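Local coordinates for activator of Hsp90 ATPase homologue 1/2-like C-terminal domain-containing protein (Staphylococcus saprophyticus subsp. saprophyticus, PDB 3Q6A), which is of unknown function but belongs to the AHA1 family, whose START-like, Bet v 1-type fold suggests a role in binding a ligand or a partner protein, at residues 2-7 against 89-94; 11-16 against 81-86. One frame throughout, in Å; residues are numbered along the deposited sequence.

Contact 1 of 2, residues 2-7 against 89-94; sequences DIITKM and VVTTTE
The N-terminal edge strand of the antiparallel sheet, 3-9, pairs here with the last strand, 87-94. I3 with E94, T5 with T92 and M7 with V90 are hydrogen-bonded pairs, each joined by two backbone bonds; T5 N to T92 O and T92 N to T5 O both measure 2.8 Å. In this central pair both donors lie in the carbonyl planes, whereas at the two ends I3 N (31° out of plane) and V90 N sit above the planes of their acceptors, the E94 and M7 carbonyls. In this Bet v 1-like fold one face of the sheet is covered by the long helix 102-125, and I3, T5, M7, V90, T92 and E94 lie on that face; K109 bonds T5 OG1 and W112 bonds E94 OE1. T92 OG1 takes the crowded position between its own N and carbonyl carbon (chi1 54°), 3.4 Å from T5 CB. A water joins T92 OG1 to T5 OG1 and donates to I3 O at 3.0 Å. On the other face I4, K6, T91 and T93 stand side by side. T91 CG2 touches I4 CG2 at 3.7 Å, and the extended K6 chain runs alongside T91, K6 CG 3.5 Å from T91 OG1.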
loop_
_atom_site.group_PDB
_atom_site.type_symbol
_atom_site.label_atom_id
_atom_site.label_comp_id
_atom_site.label_asym_id
_atom_site.label_seq_id
_atom_site.Cartn_x
_atom_site.Cartn_y
_atom_site.Cartn_z
ATOM N N ASP D 2 0.630 4.589 -18.218
ATOM C CA ASP D 2 1.543 5.176 -17.257
ATOM C C ASP D 2 0.941 4.871 -15.899
ATOM O O ASP D 2 -0.231 5.148 -15.660
ATOM C CB ASP D 2 1.647 6.688 -17.465
ATOM C CG ASP D 2 2.494 7.052 -18.669
ATOM O OD1 ASP D 2 2.434 6.321 -19.680
ATOM O OD2 ASP D 2 3.212 8.073 -18.610
ATOM N N ILE D 3 1.728 4.265 -15.021
ATOM C CA ILE D 3 1.245 3.938 -13.691
ATOM C C ILE D 3 1.511 5.143 -12.800
ATOM O O ILE D 3 2.651 5.432 -12.446
ATOM C CB ILE D 3 1.965 2.700 -13.122
ATOM C CG1 ILE D 3 1.863 1.547 -14.125
ATOM C CG2 ILE D 3 1.351 2.302 -11.792
ATOM C CD1 ILE D 3 2.592 0.288 -13.697
ATOM N N ILE D 4 0.440 5.842 -12.445
ATOM C CA ILE D 4 0.534 7.027 -11.606
ATOM C C ILE D 4 -0.107 6.757 -10.245
ATOM O O ILE D 4 -1.268 6.335 -10.164
ATOM C CB ILE D 4 -0.173 8.231 -12.284
ATOM C CG1 ILE D 4 0.446 8.485 -13.660
ATOM C CG2 ILE D 4 -0.032 9.482 -11.422
ATOM C CD1 ILE D 4 -0.309 9.493 -14.503
ATOM N N THR D 5 0.656 6.974 -9.180
ATOM C CA THR D 5 0.149 6.760 -7.834
ATOM C C THR D 5 0.358 8.009 -6.983
ATOM O O THR D 5 1.404 8.642 -7.046
ATOM C CB THR D 5 0.861 5.562 -7.166
ATOM O OG1 THR D 5 0.809 4.436 -8.050
ATOM C CG2 THR D 5 0.176 5.195 -5.871
ATOM N N LYS D 6 -0.645 8.366 -6.190
ATOM C CA LYS D 6 -0.541 9.547 -5.339
ATOM C C LYS D 6 -0.758 9.164 -3.890
ATOM O O LYS D 6 -1.638 8.355 -3.589
ATOM C CB LYS D 6 -1.575 10.597 -5.758
ATOM C CG LYS D 6 -1.316 11.214 -7.124
ATOM C CD LYS D 6 -2.339 12.289 -7.470
ATOM C CE LYS D 6 -1.976 12.964 -8.785
ATOM N NZ LYS D 6 -2.933 14.042 -9.164
HETATM N N MSE D 7 0.055 9.723 -2.998
HETATM C CA MSE D 7 -0.054 9.428 -1.570
HETATM C C MSE D 7 0.133 10.689 -0.733
HETATM O O MSE D 7 1.108 11.415 -0.900
HETATM C CB MSE D 7 1.000 8.409 -1.142
HETATM C CG MSE D 7 0.924 8.019 0.343
HETATM SE SE MSE D 7 -0.536 7.001 0.751
HETATM C CE MSE D 7 -0.019 5.368 -0.014
ATOM N N VAL D 89 1.730 15.854 -1.103
ATOM C CA VAL D 89 1.156 14.793 -1.924
ATOM C C VAL D 89 2.308 14.327 -2.797
ATOM O O VAL D 89 2.879 15.123 -3.538
ATOM C CB VAL D 89 0.027 15.278 -2.832
ATOM C CG1 VAL D 89 -0.335 14.192 -3.844
ATOM C CG2 VAL D 89 -1.202 15.629 -1.972
ATOM N N VAL D 90 2.655 13.048 -2.695
ATOM C CA VAL D 90 3.731 12.493 -3.506
ATOM C C VAL D 90 3.076 11.810 -4.700
ATOM O O VAL D 90 2.095 11.076 -4.552
ATOM C CB VAL D 90 4.554 11.441 -2.730
ATOM C CG1 VAL D 90 5.719 10.936 -3.609
ATOM C CG2 VAL D 90 5.066 12.025 -1.432
ATOM N N THR D 91 3.598 12.054 -5.891
ATOM C CA THR D 91 3.037 11.439 -7.067
ATOM C C THR D 91 4.123 10.661 -7.774
ATOM O O THR D 91 5.080 11.256 -8.263
ATOM C CB THR D 91 2.482 12.485 -8.041
ATOM O OG1 THR D 91 1.516 13.297 -7.364
ATOM C CG2 THR D 91 1.808 11.806 -9.222
ATOM N N THR D 92 3.991 9.337 -7.806
ATOM C CA THR D 92 4.976 8.517 -8.507
ATOM C C THR D 92 4.399 8.194 -9.882
ATOM O O THR D 92 3.207 7.921 -10.025
ATOM C CB THR D 92 5.300 7.189 -7.754
ATOM O OG1 THR D 92 4.087 6.475 -7.491
ATOM C CG2 THR D 92 6.025 7.464 -6.445
ATOM N N THR D 93 5.248 8.257 -10.903
ATOM C CA THR D 93 4.826 7.951 -12.256
ATOM C C THR D 93 5.865 7.054 -12.924
ATOM O O THR D 93 7.048 7.402 -12.996
ATOM C CB THR D 93 4.668 9.223 -13.113
ATOM O OG1 THR D 93 3.627 10.046 -12.573
ATOM C CG2 THR D 93 4.308 8.849 -14.538
ATOM N N GLU D 94 5.426 5.883 -13.368
ATOM C CA GLU D 94 6.322 4.953 -14.068
ATOM C C GLU D 94 5.658 4.796 -15.426
ATOM O O GLU D 94 4.581 4.214 -15.552
ATOM C CB GLU D 94 6.432 3.613 -13.329
ATOM C CG GLU D 94 7.246 2.588 -14.115
ATOM C CD GLU D 94 7.560 1.324 -13.332
ATOM O OE1 GLU D 94 6.781 0.946 -12.435
ATOM O OE2 GLU D 94 8.593 0.696 -13.637
HETATM O O HOH W 1 3.173 4.753 -9.597
#

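Contact 2 of 2, residues 11-16 against 81-86; sequences VPRETV and FEESEA
R13, in the first turn of helix 13-21, lays its aliphatic stem against the F81 end of segment 81-86. CG stands anti to the backbone N (chi1 -168°), and the chain runs straight to CD before bending at chi3 (60°). This brings R13 CG to 3.5 Å from F81 CB and R13 CD to 3.2 Å from F81 O. F81 O lies at the edge of the guanidinium, near its plane, 3.7 Å from R13 NH1. E83 CG approaches over one face, offset toward the rim and 4.2 Å from R13 NE. The charged ends stay apart, R13 NH2 and E83 OE1 being 5.1 Å from each other, so any attraction between them is probably modest. A water instead accepts from R13 N at 2.7 Å and donates weakly to E83 OE2, linking the helix start to the strand. One turn further on, V16 points its CG1, anti to its own N (chi1 180°), at the edge of the F81 ring, V16 CG1 lying 3.5 Å from F81 CE2. The ring also meets F20 of the same helix with the planes steeply inclined, while L119 and L123 of helix 102-125 pack on V16. P12 O, at the N-cap position, accepts a hydrogen bond from V16 N. Short helical structure after the first strand, packed where sheet and C-terminal helix meet, is a feature of the Bet v 1-like (helix-grip) fold, whose curved sheet grips that long helix.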
loop_
_atom_site.group_PDB
_atom_site.type_symbol
_atom_site.label_atom_id
_atom_site.label_comp_id
_atom_site.label_asym_id
_atom_site.label_seq_id
_atom_site.Cartn_x
_atom_site.Cartn_y
_atom_site.Cartn_z
ATOM N N VAL D 11 3.524 15.752 6.417
ATOM C CA VAL D 11 4.742 16.447 6.840
ATOM C C VAL D 11 5.100 17.401 5.712
ATOM O O VAL D 11 4.589 17.261 4.611
ATOM C CB VAL D 11 5.941 15.495 7.077
ATOM C CG1 VAL D 11 5.655 14.560 8.234
ATOM C CG2 VAL D 11 6.248 14.722 5.818
ATOM N N PRO D 12 5.964 18.400 5.981
ATOM C CA PRO D 12 6.348 19.353 4.934
ATOM C C PRO D 12 7.059 18.677 3.760
ATOM O O PRO D 12 7.761 17.686 3.932
ATOM C CB PRO D 12 7.260 20.340 5.669
ATOM C CG PRO D 12 6.735 20.300 7.072
ATOM C CD PRO D 12 6.521 18.803 7.279
ATOM N N ARG D 13 6.861 19.255 2.578
ATOM C CA ARG D 13 7.420 18.771 1.323
ATOM C C ARG D 13 8.925 18.532 1.371
ATOM O O ARG D 13 9.412 17.540 0.822
ATOM C CB ARG D 13 7.075 19.765 0.210
ATOM C CG ARG D 13 7.336 19.259 -1.181
ATOM C CD ARG D 13 6.868 20.258 -2.211
ATOM N NE ARG D 13 7.560 21.534 -2.076
ATOM C CZ ARG D 13 7.577 22.473 -3.018
ATOM N NH1 ARG D 13 6.939 22.276 -4.167
ATOM N NH2 ARG D 13 8.227 23.607 -2.810
ATOM N N GLU D 14 9.657 19.435 2.025
ATOM C CA GLU D 14 11.104 19.300 2.137
ATOM C C GLU D 14 11.457 18.005 2.843
ATOM O O GLU D 14 12.369 17.287 2.433
ATOM C CB GLU D 14 11.721 20.466 2.929
ATOM C CG GLU D 14 11.589 21.845 2.299
ATOM C CD GLU D 14 10.170 22.374 2.331
ATOM O OE1 GLU D 14 9.401 21.935 3.222
ATOM O OE2 GLU D 14 9.835 23.233 1.478
ATOM N N THR D 15 10.725 17.702 3.909
ATOM C CA THR D 15 10.978 16.503 4.688
ATOM C C THR D 15 10.744 15.222 3.892
ATOM O O THR D 15 11.480 14.252 4.049
ATOM C CB THR D 15 10.092 16.455 5.944
ATOM O OG1 THR D 15 10.369 17.594 6.766
ATOM C CG2 THR D 15 10.374 15.184 6.742
ATOM N N VAL D 16 9.720 15.221 3.051
ATOM C CA VAL D 16 9.425 14.043 2.238
ATOM C C VAL D 16 10.516 13.895 1.171
ATOM O O VAL D 16 11.010 12.799 0.926
ATOM C CB VAL D 16 8.049 14.163 1.547
ATOM C CG1 VAL D 16 7.784 12.915 0.698
ATOM C CG2 VAL D 16 6.942 14.326 2.604
ATOM N N PHE D 81 6.696 16.058 -5.729
ATOM C CA PHE D 81 6.235 16.457 -4.409
ATOM C C PHE D 81 5.495 17.793 -4.510
ATOM O O PHE D 81 6.081 18.795 -4.915
ATOM C CB PHE D 81 7.424 16.589 -3.452
ATOM C CG PHE D 81 8.372 15.419 -3.481
ATOM C CD1 PHE D 81 9.209 15.210 -4.574
ATOM C CD2 PHE D 81 8.420 14.513 -2.423
ATOM C CE1 PHE D 81 10.078 14.115 -4.617
ATOM C CE2 PHE D 81 9.283 13.415 -2.451
ATOM C CZ PHE D 81 10.115 13.215 -3.554
ATOM N N GLU D 82 4.207 17.788 -4.158
ATOM C CA GLU D 82 3.366 18.985 -4.191
ATOM C C GLU D 82 2.858 19.300 -2.791
ATOM O O GLU D 82 2.652 18.403 -1.962
ATOM C CB GLU D 82 2.142 18.796 -5.084
ATOM C CG GLU D 82 2.394 18.552 -6.550
ATOM C CD GLU D 82 1.092 18.382 -7.306
ATOM O OE1 GLU D 82 0.286 17.519 -6.896
ATOM O OE2 GLU D 82 0.866 19.107 -8.301
ATOM N N GLU D 83 2.645 20.579 -2.516
ATOM C CA GLU D 83 2.145 20.942 -1.203
ATOM C C GLU D 83 0.656 20.685 -1.127
ATOM O O GLU D 83 -0.065 20.830 -2.127
ATOM C CB GLU D 83 2.424 22.426 -0.910
ATOM C CG GLU D 83 3.865 22.730 -0.579
ATOM C CD GLU D 83 4.022 24.098 0.050
ATOM O OE1 GLU D 83 3.826 25.098 -0.664
ATOM O OE2 GLU D 83 4.325 24.167 1.264
ATOM N N SER D 84 0.195 20.292 0.060
ATOM C CA SER D 84 -1.229 20.093 0.326
ATOM C C SER D 84 -1.478 20.657 1.733
ATOM O O SER D 84 -0.540 20.884 2.502
ATOM C CB SER D 84 -1.633 18.602 0.277
ATOM O OG SER D 84 -0.998 17.856 1.291
ATOM N N GLU D 85 -2.739 20.891 2.059
ATOM C CA GLU D 85 -3.109 21.427 3.363
ATOM C C GLU D 85 -2.411 20.729 4.540
ATOM O O GLU D 85 -1.723 21.374 5.333
ATOM C CB GLU D 85 -4.633 21.321 3.529
ATOM C CG GLU D 85 -5.200 22.069 4.724
ATOM C CD GLU D 85 -6.624 21.650 5.057
ATOM O OE1 GLU D 85 -7.475 21.620 4.139
ATOM O OE2 GLU D 85 -6.892 21.354 6.240
ATOM N N ALA D 86 -2.559 19.409 4.647
ATOM C CA ALA D 86 -1.977 18.685 5.762
ATOM C C ALA D 86 -0.505 18.348 5.590
ATOM O O ALA D 86 0.147 17.829 6.507
ATOM C CB ALA D 86 -2.803 17.411 6.041
HETATM O O HOH W 2 4.863 21.005 2.191
#

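In the fold
From the N terminus the chain runs through strand 3-9 and a short loop into helix 13-21, so the first halves of both contacts come early and close together. It then passes through the middle strands before strand 75-84 returns to helix 13-21, closing contact 2; the turn into strand 87-94 follows, and pairing with strand 3-9 closes contact 1 around it. The inner loop thus lies wholly within the outer one. Their second halves are sheet neighbours, with V89 N probably hydrogen-bonded to E82 O, and V90 CG2 packs on V16 CG1 between them. Contact 1 ties strand 3-9 to 87-94, and contact 2 sets helix 13-21 against 75-84.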